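Side-chain contacts in putative uncharacterized protein (Bacteroides vulgatus, PDB 4F7A), which probably binds glycans at the outer membrane as a SusD-like lipoprotein, with mucin O-glycans the likely ligands: residues 211-216 with 442-447; 339-344 with 348-353; 408-413 with 417-422. All blocks are in the same frame, centred on the assembly; numbering follows the deposited sequence.

How the contacts relate
The three contacts lie on the same side of the chain's centre. Their centres are about 15 Å apart, except contacts 1 and 3, at about 17 Å. Contact 1 joins the loop after helix 193-210 to the end of helix 435-445. Contacts 2 and 3 are local and come in series inside the loop that contact 1 closes. Contact 2 folds the chain back at the end of helix 334-346. Contact 3 sets the chain against the start of helix 416-431. Glu343 links contacts 1 and 2 through Arg444, and packs on Leu420 of contact 3. Contact 1 ties distant parts of the TPR-like fold, while contacts 2 and 3 shape turns at two helices.

Contact 1: 211-216 with 442-447; sequences VSNVDK and QRRTGY
Arg444 reaches from the last turn of helix 435-445 to Ser212 and Asn213, in the loop between helices 193-210 and 216-228. The closest direct polar approach is not a hydrogen bond. Ser212 OG lies 3.1 Å from Arg444 NH1, at a poor angle, and its hydrogen bond goes to Met209 O. The hydroxyl sits obliquely to the guanidinium. The amide of Asn213 crosses the arginine chain at about a right angle, and its plane is turned 47° from the guanidinium plane. Asn213 ND2 is 3.9 Å from Arg444 CD.

Water carries the hydrogen bonding between the two segments. Water 1 accepts from Asn213 ND2 at 2.9 Å. It donates to Arg444 O. The same amide is held at both ends by further partners: OD1 bonds Arg347, and ND2 also bonds Asn509.

Salt bridges fix the arginine head. Arg444 NH2 pairs with Glu441 and NH1 with Glu343, so two carboxylates probably balance its buried charge. The chain starts with CG anti to the backbone N (chi1 -159°) and bends at chi2 and chi3. With these bends the guanidinium lies with one face on Thr445 CG2, 3.3 Å from its plane.

The helix end has its own bonds. Gly446 N still bonds back to Gln442 O at 2.8 Å. Gly446 then takes positive phi, and Tyr447 N donates to Thr445 OG1 at 3.0 Å, closing an ST turn. Within the loop 211-216, Asp215 N bonds Val211 O, and the Asp215 side chain caps the start of helix 216-228. The arrangement is a helix C-terminus docked on the connection between two helices, part of the TPR-like helical framework of a SusD homolog.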
ATOM      1  N   VAL A 211      -5.670   9.793   8.462  1.00 12.91           N
ATOM      2  CA  VAL A 211      -5.808  11.216   8.776  1.00 11.09           C
ATOM      3  C   VAL A 211      -5.829  11.483  10.290  1.00 12.62           C
ATOM      4  O   VAL A 211      -6.025  12.619  10.690  1.00 14.45           O
ATOM      5  CB  VAL A 211      -7.061  11.868   8.123  1.00 12.06           C
ATOM      6  CG1 VAL A 211      -7.074  11.600   6.617  1.00 12.55           C
ATOM      7  CG2 VAL A 211      -8.343  11.387   8.773  1.00 13.60           C
ATOM      8  N   SER A 212      -5.613  10.453  11.118  1.00 12.85           N
ATOM      9  CA  SER A 212      -5.793  10.583  12.583  1.00 12.31           C
ATOM     10  C   SER A 212      -4.831  11.545  13.280  1.00 13.56           C
ATOM     11  O   SER A 212      -5.206  12.132  14.296  1.00 14.38           O
ATOM     12  CB  SER A 212      -5.772   9.217  13.278  1.00 11.33           C
ATOM     13  OG  SER A 212      -4.531   8.564  13.082  1.00 13.63           O
ATOM     14  N   ASN A 213      -3.617  11.727  12.743  1.00 11.17           N
ATOM     15  CA  ASN A 213      -2.654  12.663  13.336  1.00 13.04           C
ATOM     16  C   ASN A 213      -2.926  14.089  12.921  1.00 14.22           C
ATOM     17  O   ASN A 213      -2.796  14.982  13.742  1.00 14.99           O
ATOM     18  CB  ASN A 213      -1.216  12.322  12.975  1.00 11.39           C
ATOM     19  CG  ASN A 213      -0.730  11.065  13.631  1.00 14.07           C
ATOM     20  OD1 ASN A 213      -1.166  10.699  14.751  1.00 14.90           O
ATOM     21  ND2 ASN A 213       0.218  10.407  12.973  1.00 11.72           N
ATOM     22  N   VAL A 214      -3.316  14.301  11.662  1.00 14.97           N
ATOM     23  CA  VAL A 214      -3.615  15.660  11.160  1.00 13.96           C
ATOM     24  C   VAL A 214      -5.000  16.175  11.504  1.00 15.80           C
ATOM     25  O   VAL A 214      -5.180  17.388  11.707  1.00 15.45           O
ATOM     26  CB  VAL A 214      -3.359  15.779   9.613  1.00 15.41           C
ATOM     27  CG1 VAL A 214      -4.376  14.983   8.805  1.00 12.14           C
ATOM     28  CG2 VAL A 214      -3.359  17.237   9.172  1.00 13.13           C
ATOM     29  N   ASP A 215      -5.989  15.288  11.562  1.00 15.71           N
ATOM     30  CA  ASP A 215      -7.384  15.704  11.735  1.00 18.20           C
ATOM     31  C   ASP A 215      -8.164  14.678  12.549  1.00 16.06           C
ATOM     32  O   ASP A 215      -8.882  13.816  12.000  1.00 14.41           O
ATOM     33  CB  ASP A 215      -8.029  15.941  10.368  1.00 17.58           C
ATOM     34  CG  ASP A 215      -9.340  16.727  10.446  1.00 21.95           C
ATOM     35  OD1 ASP A 215      -9.995  16.723  11.495  1.00 16.55           O
ATOM     36  OD2 ASP A 215      -9.745  17.330   9.425  1.00 21.75           O
ATOM     37  N   LYS A 216      -8.015  14.761  13.869  1.00 16.36           N
ATOM     38  CA  LYS A 216      -8.627  13.779  14.750  1.00 16.61           C
ATOM     39  C   LYS A 216     -10.141  13.782  14.653  1.00 15.90           C
ATOM     40  O   LYS A 216     -10.777  12.726  14.783  1.00 18.37           O
ATOM     41  CB  LYS A 216      -8.210  13.998  16.209  1.00 19.98           C
ATOM     42  CG  LYS A 216      -8.751  12.932  17.162  1.00 26.39           C
ATOM     43  CD  LYS A 216      -8.213  13.135  18.591  1.00 32.22           C
ATOM     44  CE  LYS A 216      -8.885  12.178  19.589  1.00 32.95           C
ATOM     45  NZ  LYS A 216      -8.321  12.361  20.961  1.00 32.64           N
ATOM     46  N   GLN A 442       4.329   3.888   7.037  1.00 10.10           N
ATOM     47  CA  GLN A 442       5.635   4.205   7.596  1.00 12.13           C
ATOM     48  C   GLN A 442       5.902   5.718   7.642  1.00 12.31           C
ATOM     49  O   GLN A 442       6.418   6.250   8.632  1.00 11.24           O
ATOM     50  CB  GLN A 442       6.717   3.485   6.811  1.00 11.93           C
ATOM     51  CG  GLN A 442       8.117   3.682   7.367  1.00 12.74           C
ATOM     52  CD  GLN A 442       8.845   4.887   6.804  1.00 17.19           C
ATOM     53  OE1 GLN A 442       8.487   5.417   5.754  1.00 13.87           O
ATOM     54  NE2 GLN A 442       9.899   5.300   7.491  1.00 16.55           N
ATOM     55  N   ARG A 443       5.514   6.405   6.571  1.00 12.61           N
ATOM     56  CA  ARG A 443       5.635   7.857   6.517  1.00 10.96           C
ATOM     57  C   ARG A 443       4.689   8.540   7.487  1.00 12.28           C
ATOM     58  O   ARG A 443       5.052   9.536   8.101  1.00 12.70           O
ATOM     59  CB  ARG A 443       5.423   8.378   5.094  1.00  8.69           C
ATOM     60  CG  ARG A 443       6.560   7.950   4.156  1.00 11.78           C
ATOM     61  CD  ARG A 443       6.333   8.402   2.748  1.00 12.19           C
ATOM     62  NE  ARG A 443       5.349   7.535   2.088  1.00  9.90           N
ATOM     63  CZ  ARG A 443       4.414   7.952   1.236  1.00 11.57           C
ATOM     64  NH1 ARG A 443       4.311   9.244   0.924  1.00 11.85           N
ATOM     65  NH2 ARG A 443       3.576   7.074   0.703  1.00 13.30           N
ATOM     66  N   ARG A 444       3.491   7.978   7.642  1.00 10.98           N
ATOM     67  CA  ARG A 444       2.468   8.577   8.467  1.00 10.25           C
ATOM     68  C   ARG A 444       2.831   8.441   9.949  1.00 13.44           C
ATOM     69  O   ARG A 444       2.734   9.403  10.717  1.00 12.32           O
ATOM     70  CB  ARG A 444       1.119   7.905   8.160  1.00 12.81           C
ATOM     71  CG  ARG A 444      -0.123   8.709   8.552  1.00 17.61           C
ATOM     72  CD  ARG A 444      -0.820   8.299   9.817  1.00 15.24           C
ATOM     73  NE  ARG A 444      -1.233   6.884   9.893  1.00 12.34           N
ATOM     74  CZ  ARG A 444      -1.750   6.336  10.999  1.00 12.62           C
ATOM     75  NH1 ARG A 444      -1.944   7.062  12.098  1.00 13.28           N
ATOM     76  NH2 ARG A 444      -2.056   5.058  11.021  1.00 14.24           N
ATOM     77  N   THR A 445       3.303   7.263  10.342  1.00 12.01           N
ATOM     78  CA  THR A 445       3.483   6.973  11.787  1.00 12.23           C
ATOM     79  C   THR A 445       4.926   6.926  12.270  1.00 11.42           C
ATOM     80  O   THR A 445       5.171   6.903  13.490  1.00 11.84           O
ATOM     81  CB  THR A 445       2.886   5.605  12.130  1.00 11.96           C
ATOM     82  OG1 THR A 445       3.664   4.573  11.505  1.00 10.48           O
ATOM     83  CG2 THR A 445       1.413   5.499  11.658  1.00 12.57           C
ATOM     84  N   GLY A 446       5.876   6.791  11.341  1.00 11.86           N
ATOM     85  CA  GLY A 446       7.280   6.548  11.691  1.00 11.25           C
ATOM     86  C   GLY A 446       7.636   5.087  11.932  1.00 12.12           C
ATOM     87  O   GLY A 446       8.793   4.764  12.264  1.00 12.83           O
ATOM     88  N   TYR A 447       6.655   4.200  11.743  1.00 11.70           N
ATOM     89  CA  TYR A 447       6.803   2.785  12.032  1.00 10.89           C
ATOM     90  C   TYR A 447       6.502   1.936  10.798  1.00 10.60           C
ATOM     91  O   TYR A 447       5.670   2.301   9.972  1.00 10.22           O
ATOM     92  CB  TYR A 447       5.881   2.372  13.170  1.00 11.03           C
ATOM     93  CG  TYR A 447       6.065   3.196  14.444  1.00 13.69           C
ATOM     94  CD1 TYR A 447       7.320   3.370  15.011  1.00 12.75           C
ATOM     95  CD2 TYR A 447       4.979   3.794  15.077  1.00 10.88           C
ATOM     96  CE1 TYR A 447       7.509   4.143  16.174  1.00 15.47           C
ATOM     97  CE2 TYR A 447       5.151   4.525  16.274  1.00 11.87           C
ATOM     98  CZ  TYR A 447       6.430   4.720  16.793  1.00 13.27           C
ATOM     99  OH  TYR A 447       6.602   5.460  17.959  1.00 14.33           O
TER
HETATM  100  O   HOH W   1       1.338  11.820  10.644  1.00 18.03           O

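Contact 2: 339-344 with 348-353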
ATOM      1  N   PHE A 339      -5.658  -4.515  12.687  1.00  8.23           N
ATOM      2  CA  PHE A 339      -4.643  -3.577  13.192  1.00 10.85           C
ATOM      3  C   PHE A 339      -5.154  -2.126  13.141  1.00 10.57           C
ATOM      4  O   PHE A 339      -4.781  -1.303  13.968  1.00 11.10           O
ATOM      5  CB  PHE A 339      -3.328  -3.725  12.426  1.00  9.97           C
ATOM      6  CG  PHE A 339      -2.613  -5.024  12.682  1.00 11.08           C
ATOM      7  CD1 PHE A 339      -2.228  -5.371  13.962  1.00 11.49           C
ATOM      8  CD2 PHE A 339      -2.347  -5.905  11.654  1.00 10.06           C
ATOM      9  CE1 PHE A 339      -1.573  -6.576  14.210  1.00 11.08           C
ATOM     10  CE2 PHE A 339      -1.670  -7.101  11.882  1.00 10.74           C
ATOM     11  CZ  PHE A 339      -1.293  -7.441  13.162  1.00 10.67           C
ATOM     12  N   LEU A 340      -5.997  -1.811  12.158  1.00  9.97           N
ATOM     13  CA  LEU A 340      -6.644  -0.500  12.103  1.00  9.01           C
ATOM     14  C   LEU A 340      -7.585  -0.340  13.293  1.00 11.21           C
ATOM     15  O   LEU A 340      -7.634   0.715  13.925  1.00 11.25           O
ATOM     16  CB  LEU A 340      -7.405  -0.312  10.773  1.00  8.46           C
ATOM     17  CG  LEU A 340      -6.539  -0.108   9.534  1.00 12.40           C
ATOM     18  CD1 LEU A 340      -7.320  -0.333   8.201  1.00 12.01           C
ATOM     19  CD2 LEU A 340      -5.887   1.294   9.590  1.00 11.19           C
ATOM     20  N   ARG A 341      -8.347  -1.383  13.601  1.00  9.99           N
ATOM     21  CA  ARG A 341      -9.200  -1.374  14.779  1.00 12.53           C
ATOM     22  C   ARG A 341      -8.381  -1.265  16.067  1.00 12.58           C
ATOM     23  O   ARG A 341      -8.782  -0.568  17.002  1.00 12.97           O
ATOM     24  CB  ARG A 341     -10.071  -2.620  14.821  1.00 12.65           C
ATOM     25  CG  ARG A 341     -11.130  -2.624  13.745  1.00 10.92           C
ATOM     26  CD  ARG A 341     -11.697  -4.001  13.478  1.00 11.66           C
ATOM     27  NE  ARG A 341     -12.617  -4.478  14.495  1.00 11.51           N
ATOM     28  CZ  ARG A 341     -13.502  -5.461  14.303  1.00 15.61           C
ATOM     29  NH1 ARG A 341     -13.572  -6.107  13.150  1.00 13.83           N
ATOM     30  NH2 ARG A 341     -14.340  -5.797  15.281  1.00 16.26           N
ATOM     31  N   ALA A 342      -7.218  -1.920  16.103  1.00 11.68           N
ATOM     32  CA  ALA A 342      -6.342  -1.808  17.271  1.00 11.58           C
ATOM     33  C   ALA A 342      -5.903  -0.351  17.480  1.00 13.26           C
ATOM     34  O   ALA A 342      -5.884   0.170  18.604  1.00 11.65           O
ATOM     35  CB  ALA A 342      -5.113  -2.726  17.121  1.00  9.24           C
ATOM     36  N   GLU A 343      -5.534   0.315  16.397  1.00 11.81           N
ATOM     37  CA  GLU A 343      -5.112   1.684  16.519  1.00 10.09           C
ATOM     38  C   GLU A 343      -6.279   2.586  16.917  1.00 11.17           C
ATOM     39  O   GLU A 343      -6.108   3.526  17.707  1.00 13.34           O
ATOM     40  CB  GLU A 343      -4.496   2.182  15.202  1.00 10.02           C
ATOM     41  CG  GLU A 343      -4.079   3.679  15.298  1.00 11.43           C
ATOM     42  CD  GLU A 343      -3.320   4.193  14.081  1.00 15.56           C
ATOM     43  OE1 GLU A 343      -3.123   3.426  13.112  1.00 14.44           O
ATOM     44  OE2 GLU A 343      -2.938   5.399  14.104  1.00 13.60           O
ATOM     45  N   ALA A 344      -7.443   2.342  16.332  1.00 10.50           N
ATOM     46  CA  ALA A 344      -8.628   3.141  16.663  1.00 10.01           C
ATOM     47  C   ALA A 344      -8.906   3.033  18.161  1.00 10.19           C
ATOM     48  O   ALA A 344      -9.194   4.036  18.818  1.00 13.14           O
ATOM     49  CB  ALA A 344      -9.854   2.722  15.828  1.00 10.96           C
ATOM     50  N   GLY A 348      -8.743   5.874  21.236  1.00 14.58           N
ATOM     51  CA  GLY A 348     -10.046   6.147  21.856  1.00 14.99           C
ATOM     52  C   GLY A 348     -11.152   6.492  20.869  1.00 14.59           C
ATOM     53  O   GLY A 348     -12.127   7.166  21.223  1.00 14.35           O
ATOM     54  N   ILE A 349     -11.013   6.063  19.614  1.00 13.85           N
ATOM     55  CA  ILE A 349     -11.974   6.424  18.596  1.00 14.58           C
ATOM     56  C   ILE A 349     -12.566   5.199  17.904  1.00 18.73           C
ATOM     57  O   ILE A 349     -13.066   5.293  16.783  1.00 18.25           O
ATOM     58  CB  ILE A 349     -11.376   7.461  17.586  1.00 15.42           C
ATOM     59  CG1 ILE A 349     -10.166   6.901  16.830  1.00 19.10           C
ATOM     60  CG2 ILE A 349     -10.990   8.749  18.329  1.00 16.26           C
ATOM     61  CD1 ILE A 349      -9.484   7.950  15.888  1.00 16.77           C
ATOM     62  N   ASN A 350     -12.532   4.054  18.590  1.00 16.26           N
ATOM     63  CA  ASN A 350     -13.203   2.859  18.110  1.00 14.58           C
ATOM     64  C   ASN A 350     -14.564   2.792  18.792  1.00 14.59           C
ATOM     65  O   ASN A 350     -14.622   2.679  20.006  1.00 16.95           O
ATOM     66  CB  ASN A 350     -12.368   1.613  18.449  1.00 14.63           C
ATOM     67  CG  ASN A 350     -12.896   0.362  17.821  1.00 15.69           C
ATOM     68  OD1 ASN A 350     -14.077   0.265  17.499  1.00 18.11           O
ATOM     69  ND2 ASN A 350     -12.015  -0.636  17.653  1.00 12.27           N
ATOM     70  N   PRO A 351     -15.660   2.835  18.017  1.00 15.07           N
ATOM     71  CA  PRO A 351     -16.985   2.774  18.672  1.00 18.78           C
ATOM     72  C   PRO A 351     -17.336   1.395  19.216  1.00 21.41           C
ATOM     73  O   PRO A 351     -18.313   1.271  19.949  1.00 23.46           O
ATOM     74  CB  PRO A 351     -17.941   3.153  17.541  1.00 20.55           C
ATOM     75  CG  PRO A 351     -17.263   2.583  16.297  1.00 18.34           C
ATOM     76  CD  PRO A 351     -15.779   2.862  16.552  1.00 16.14           C
ATOM     77  N   LYS A 352     -16.582   0.355  18.851  1.00 19.16           N
ATOM     78  CA  LYS A 352     -16.869  -0.994  19.341  1.00 21.17           C
ATOM     79  C   LYS A 352     -16.254  -1.194  20.707  1.00 21.71           C
ATOM     80  O   LYS A 352     -15.258  -0.565  21.039  1.00 18.26           O
ATOM     81  CB  LYS A 352     -16.287  -2.035  18.394  1.00 21.88           C
ATOM     82  CG  LYS A 352     -16.888  -2.010  17.000  1.00 26.94           C
ATOM     83  CD  LYS A 352     -16.285  -3.099  16.131  1.00 23.27           C
ATOM     84  CE  LYS A 352     -17.040  -3.274  14.829  1.00 26.09           C
ATOM     85  NZ  LYS A 352     -18.360  -3.936  15.012  1.00 20.64           N
ATOM     86  N   ASN A 353     -16.806  -2.134  21.454  1.00 22.96           N
ATOM     87  CA  ASN A 353     -16.307  -2.474  22.774  1.00 25.47           C
ATOM     88  C   ASN A 353     -15.172  -3.494  22.670  1.00 24.64           C
ATOM     89  O   ASN A 353     -15.362  -4.678  22.955  1.00 23.47           O
ATOM     90  CB  ASN A 353     -17.448  -3.044  23.638  1.00 27.12           C
ATOM     91  CG  ASN A 353     -18.640  -2.078  23.772  1.00 36.94           C
ATOM     92  OD1 ASN A 353     -18.467  -0.858  23.775  1.00 43.38           O
ATOM     93  ND2 ASN A 353     -19.862  -2.639  23.907  1.00 44.24           N
TER
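Asn350 turns its amide back on helix 334-346 and donates from ND2 to Arg341 O at 3.3 Å. The bond is bent, with an N-H...O angle of 141°, and the donor is tilted from the carbonyl plane. Asn350 CB also packs on Ala344 CB at 3.8 Å. One residue earlier, Ile349 N donates to Ala344 O at 2.8 Å. This bond is straighter, at 163°. Ile349 CG1 lies against the same carbonyl oxygen. Farther along, Lys352 CE lies over one face of the Arg341 guanidinium, and Lys352 CD comes within 3.4 Å of Arg341 NH2.

The next shell sets these groups in place. Gly348 leaves the helix with positive phi in a Schellman motif, which turns the chain back along the last turn. CG of Asn350 stands anti to the backbone N (chi1 -172°), which turns the amide to the helix. OD1 accepts from Lys352 N at 2.8 Å, in an Asx turn. Both ends of the amide are therefore used, and ND2 has a second acceptor in Glu354. With an alanine here, Arg341 O and Glu354 would probably lose the ND2 donor, and Lys352 N its Asx-turn acceptor.

Two positive groups come near each other, with Arg341 NH2 4.4 Å from Lys352 NZ. Arg341 is paired with Glu354 through NH2 and with Glu235 through NH1. These carboxylates probably offset the repulsion, so the aliphatic part of the lysine can lie on the guanidinium while its ammonium bends away at chi4.

Contact 3: 408-413 with 417-422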
ATOM      1  N   PRO A 408       7.203  -8.855  19.806  1.00 13.38           N
ATOM      2  CA  PRO A 408       5.822  -9.064  19.387  1.00 11.80           C
ATOM      3  C   PRO A 408       4.800  -9.061  20.514  1.00 13.53           C
ATOM      4  O   PRO A 408       3.614  -9.012  20.247  1.00 14.53           O
ATOM      5  CB  PRO A 408       5.879 -10.450  18.743  1.00 13.49           C
ATOM      6  CG  PRO A 408       7.356 -10.620  18.348  1.00 13.96           C
ATOM      7  CD  PRO A 408       8.008 -10.071  19.565  1.00 13.36           C
ATOM      8  N   ASN A 409       5.257  -9.146  21.756  1.00 13.55           N
ATOM      9  CA  ASN A 409       4.338  -9.229  22.892  0.67 14.60           C
ATOM     10  C   ASN A 409       3.752  -7.853  23.242  1.00 13.09           C
ATOM     11  O   ASN A 409       4.468  -6.901  23.610  1.00 14.05           O
ATOM     12  CB  ASN A 409       5.054  -9.838  24.077  0.67 14.26           C
ATOM     13  CG  ASN A 409       4.122 -10.174  25.209  0.67 21.16           C
ATOM     14  OD1 ASN A 409       2.961  -9.737  25.234  0.67 20.27           O
ATOM     15  ND2 ASN A 409       4.617 -10.963  26.157  0.67 15.59           N
ATOM     16  N   PHE A 410       2.452  -7.737  23.094  1.00 13.63           N
ATOM     17  CA  PHE A 410       1.785  -6.433  23.254  1.00 13.33           C
ATOM     18  C   PHE A 410       1.956  -5.886  24.670  1.00 15.94           C
ATOM     19  O   PHE A 410       2.063  -4.654  24.860  1.00 16.75           O
ATOM     20  CB  PHE A 410       0.302  -6.541  22.882  1.00 12.13           C
ATOM     21  CG  PHE A 410      -0.364  -5.197  22.631  1.00 13.09           C
ATOM     22  CD1 PHE A 410      -0.066  -4.473  21.485  1.00 11.58           C
ATOM     23  CD2 PHE A 410      -1.260  -4.656  23.538  1.00 15.18           C
ATOM     24  CE1 PHE A 410      -0.664  -3.228  21.241  1.00 12.49           C
ATOM     25  CE2 PHE A 410      -1.881  -3.421  23.278  1.00 15.15           C
ATOM     26  CZ  PHE A 410      -1.567  -2.723  22.117  1.00 13.34           C
ATOM     27  N   ASP A 411       1.976  -6.795  25.652  1.00 16.74           N
ATOM     28  CA  ASP A 411       2.133  -6.424  27.062  1.00 18.91           C
ATOM     29  C   ASP A 411       3.503  -5.836  27.409  1.00 20.26           C
ATOM     30  O   ASP A 411       3.628  -5.190  28.435  1.00 22.19           O
ATOM     31  CB  ASP A 411       1.878  -7.618  28.007  1.00 18.45           C
ATOM     32  CG  ASP A 411       0.449  -8.107  27.983  1.00 26.40           C
ATOM     33  OD1 ASP A 411      -0.441  -7.437  27.412  1.00 26.20           O
ATOM     34  OD2 ASP A 411       0.224  -9.193  28.547  1.00 30.33           O
ATOM     35  N   ASP A 412       4.513  -6.110  26.576  0.50 18.01           N
ATOM     36  CA  ASP A 412       5.846  -5.555  26.734  0.50 19.86           C
ATOM     37  C   ASP A 412       5.951  -4.176  26.116  0.50 21.72           C
ATOM     38  O   ASP A 412       6.950  -3.923  25.424  0.50 22.26           O
ATOM     39  CB  ASP A 412       6.875  -6.337  25.923  0.50 20.82           C
ATOM     40  CG  ASP A 412       7.050  -7.742  26.357  0.50 16.79           C
ATOM     41  OD1 ASP A 412       6.511  -8.145  27.399  0.50 18.08           O
ATOM     42  OD2 ASP A 412       7.767  -8.445  25.614  0.50 18.97           O
ATOM     43  N   ALA A 413       4.898  -3.363  26.184  1.00 22.23           N
ATOM     44  CA  ALA A 413       5.018  -1.938  25.799  1.00 22.01           C
ATOM     45  C   ALA A 413       5.174  -1.093  27.057  1.00 28.54           C
ATOM     46  O   ALA A 413       4.426  -1.306  28.020  1.00 29.75           O
ATOM     47  CB  ALA A 413       3.815  -1.520  25.040  1.00 19.82           C
ATOM     48  N   GLU A 417       2.820   4.960  22.783  1.00 15.57           N
ATOM     49  CA  GLU A 417       3.578   5.092  21.563  1.00 13.61           C
ATOM     50  C   GLU A 417       4.236   3.735  21.143  1.00 12.07           C
ATOM     51  O   GLU A 417       4.243   3.392  19.968  1.00 13.65           O
ATOM     52  CB  GLU A 417       4.598   6.203  21.757  1.00 16.46           C
ATOM     53  CG  GLU A 417       5.331   6.646  20.574  1.00 22.91           C
ATOM     54  CD  GLU A 417       4.479   7.341  19.522  1.00 27.11           C
ATOM     55  OE1 GLU A 417       3.763   8.304  19.815  1.00 37.92           O
ATOM     56  OE2 GLU A 417       4.586   6.942  18.373  1.00 16.93           O
ATOM     57  N   GLU A 418       4.782   2.993  22.096  1.00 12.54           N
ATOM     58  CA  GLU A 418       5.357   1.667  21.784  1.00 12.73           C
ATOM     59  C   GLU A 418       4.235   0.707  21.387  1.00 13.63           C
ATOM     60  O   GLU A 418       4.416  -0.137  20.530  1.00 14.57           O
ATOM     61  CB  GLU A 418       6.142   1.068  22.953  1.00 13.44           C
ATOM     62  CG  GLU A 418       6.906  -0.154  22.488  1.00 17.46           C
ATOM     63  CD  GLU A 418       7.805  -0.790  23.504  1.00 19.95           C
ATOM     64  OE1 GLU A 418       8.006  -0.257  24.621  1.00 19.62           O
ATOM     65  OE2 GLU A 418       8.350  -1.860  23.151  1.00 25.57           O
ATOM     66  N   GLN A 419       3.064   0.844  22.000  1.00 12.27           N
ATOM     67  CA  GLN A 419       1.935   0.020  21.577  1.00 12.01           C
ATOM     68  C   GLN A 419       1.562   0.297  20.132  1.00 11.51           C
ATOM     69  O   GLN A 419       1.306  -0.634  19.358  1.00 11.65           O
ATOM     70  CB  GLN A 419       0.709   0.240  22.460  1.00 14.04           C
ATOM     71  CG  GLN A 419       0.849  -0.200  23.891  1.00 23.81           C
ATOM     72  CD  GLN A 419      -0.388   0.241  24.669  1.00 25.24           C
ATOM     73  OE1 GLN A 419      -0.737   1.420  24.703  1.00 28.24           O
ATOM     74  NE2 GLN A 419      -1.071  -0.682  25.206  1.00 19.50           N
ATOM     75  N   LEU A 420       1.512   1.568  19.759  1.00 11.56           N
ATOM     76  CA  LEU A 420       1.260   1.919  18.379  1.00 10.74           C
ATOM     77  C   LEU A 420       2.366   1.333  17.481  1.00 10.60           C
ATOM     78  O   LEU A 420       2.085   0.796  16.431  1.00  9.76           O
ATOM     79  CB  LEU A 420       1.170   3.421  18.182  1.00 13.91           C
ATOM     80  CG  LEU A 420       0.892   3.895  16.764  1.00 12.67           C
ATOM     81  CD1 LEU A 420      -0.419   3.321  16.214  1.00 12.12           C
ATOM     82  CD2 LEU A 420       0.878   5.480  16.701  1.00 15.53           C
ATOM     83  N   GLU A 421       3.611   1.422  17.918  1.00 10.67           N
ATOM     84  CA  GLU A 421       4.714   0.854  17.150  1.00 11.69           C
ATOM     85  C   GLU A 421       4.517  -0.630  16.880  1.00 11.77           C
ATOM     86  O   GLU A 421       4.725  -1.077  15.756  1.00  9.70           O
ATOM     87  CB  GLU A 421       6.050   1.097  17.838  1.00 12.75           C
ATOM     88  CG  GLU A 421       7.227   0.539  17.051  1.00 10.94           C
ATOM     89  CD  GLU A 421       8.600   0.798  17.726  1.00 11.32           C
ATOM     90  OE1 GLU A 421       8.643   1.338  18.872  1.00 14.48           O
ATOM     91  OE2 GLU A 421       9.625   0.422  17.106  1.00 13.03           O
ATOM     92  N   LYS A 422       4.091  -1.382  17.892  1.00 10.75           N
ATOM     93  CA  LYS A 422       3.813  -2.823  17.721  1.00 10.84           C
ATOM     94  C   LYS A 422       2.705  -3.035  16.695  1.00 11.30           C
ATOM     95  O   LYS A 422       2.828  -3.851  15.788  1.00 11.06           O
ATOM     96  CB  LYS A 422       3.446  -3.475  19.060  1.00 10.71           C
ATOM     97  CG  LYS A 422       4.612  -3.507  20.086  1.00 12.47           C
ATOM     98  CD  LYS A 422       4.132  -4.078  21.405  1.00 13.39           C
ATOM     99  CE  LYS A 422       5.201  -4.081  22.463  1.00  9.59           C
ATOM    100  NZ  LYS A 422       6.241  -5.148  22.290  1.00 11.30           N
TER
HETATM  101  O   HOH W   2       0.037  -2.813  25.873  1.00 23.10           O
HETATM  102  O   HOH W   3       8.925  -4.500  23.550  1.00 15.33           O
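Phe410 lays its ring against the side chain of Gln419, in the first turn of helix 416-431. The two side chains cross at about a right angle, and the amide plane is 31° from the ring plane. Phe410 CE2 lies 3.4 Å from Gln419 NE2, and CZ and CE1 rest near Gln419 CB. The amide approaches the ring obliquely. Water 2 donates to Phe410 O; its very short approach to Gln419 NE2 makes that bond doubtful. Beyond this pair, Phe410 touches Ala356 and Lys357 of helix 356-371.

Lys422 reaches from the helix to the turn. Its chain is extended to CE and bends at chi4 (-75°), which brings the ammonium in among backbone carbonyls. NZ bonds Thr407 O, and donates to Asn409 O at 2.8 Å from above the carbonyl plane. Thr406 OG1 is a further partner, and the bond to Asp412 O is weak. NZ has more acceptors than hydrogens, so its protons must be shared. The aliphatic part of the lysine is used as well: CD sits 3.8 Å from Phe410 CA.

The loop is a type I beta turn from Asn409 to Asp412. Asp412 N closes it on Asn409 O at 3.1 Å, so this oxygen takes two donors, which reach it from opposite faces of its plane. In the conformer given, Asn409 OD1 accepts from Asp411 N in an Asx turn. The lysine thus holds the turn to the helix that follows it in this SusD-like helical fold.

Ala413 fits between the helix side chains, with CB 3.4 Å from Gln419 CG. The carboxylate of Glu418 lies alongside Ala413; OE1 bonds Val414 N and OE2 bonds Thr406 OG1. Water 3 donates to Asp412 O and to Glu418 OE2, and accepts from Lys422 NZ at 3.0 Å.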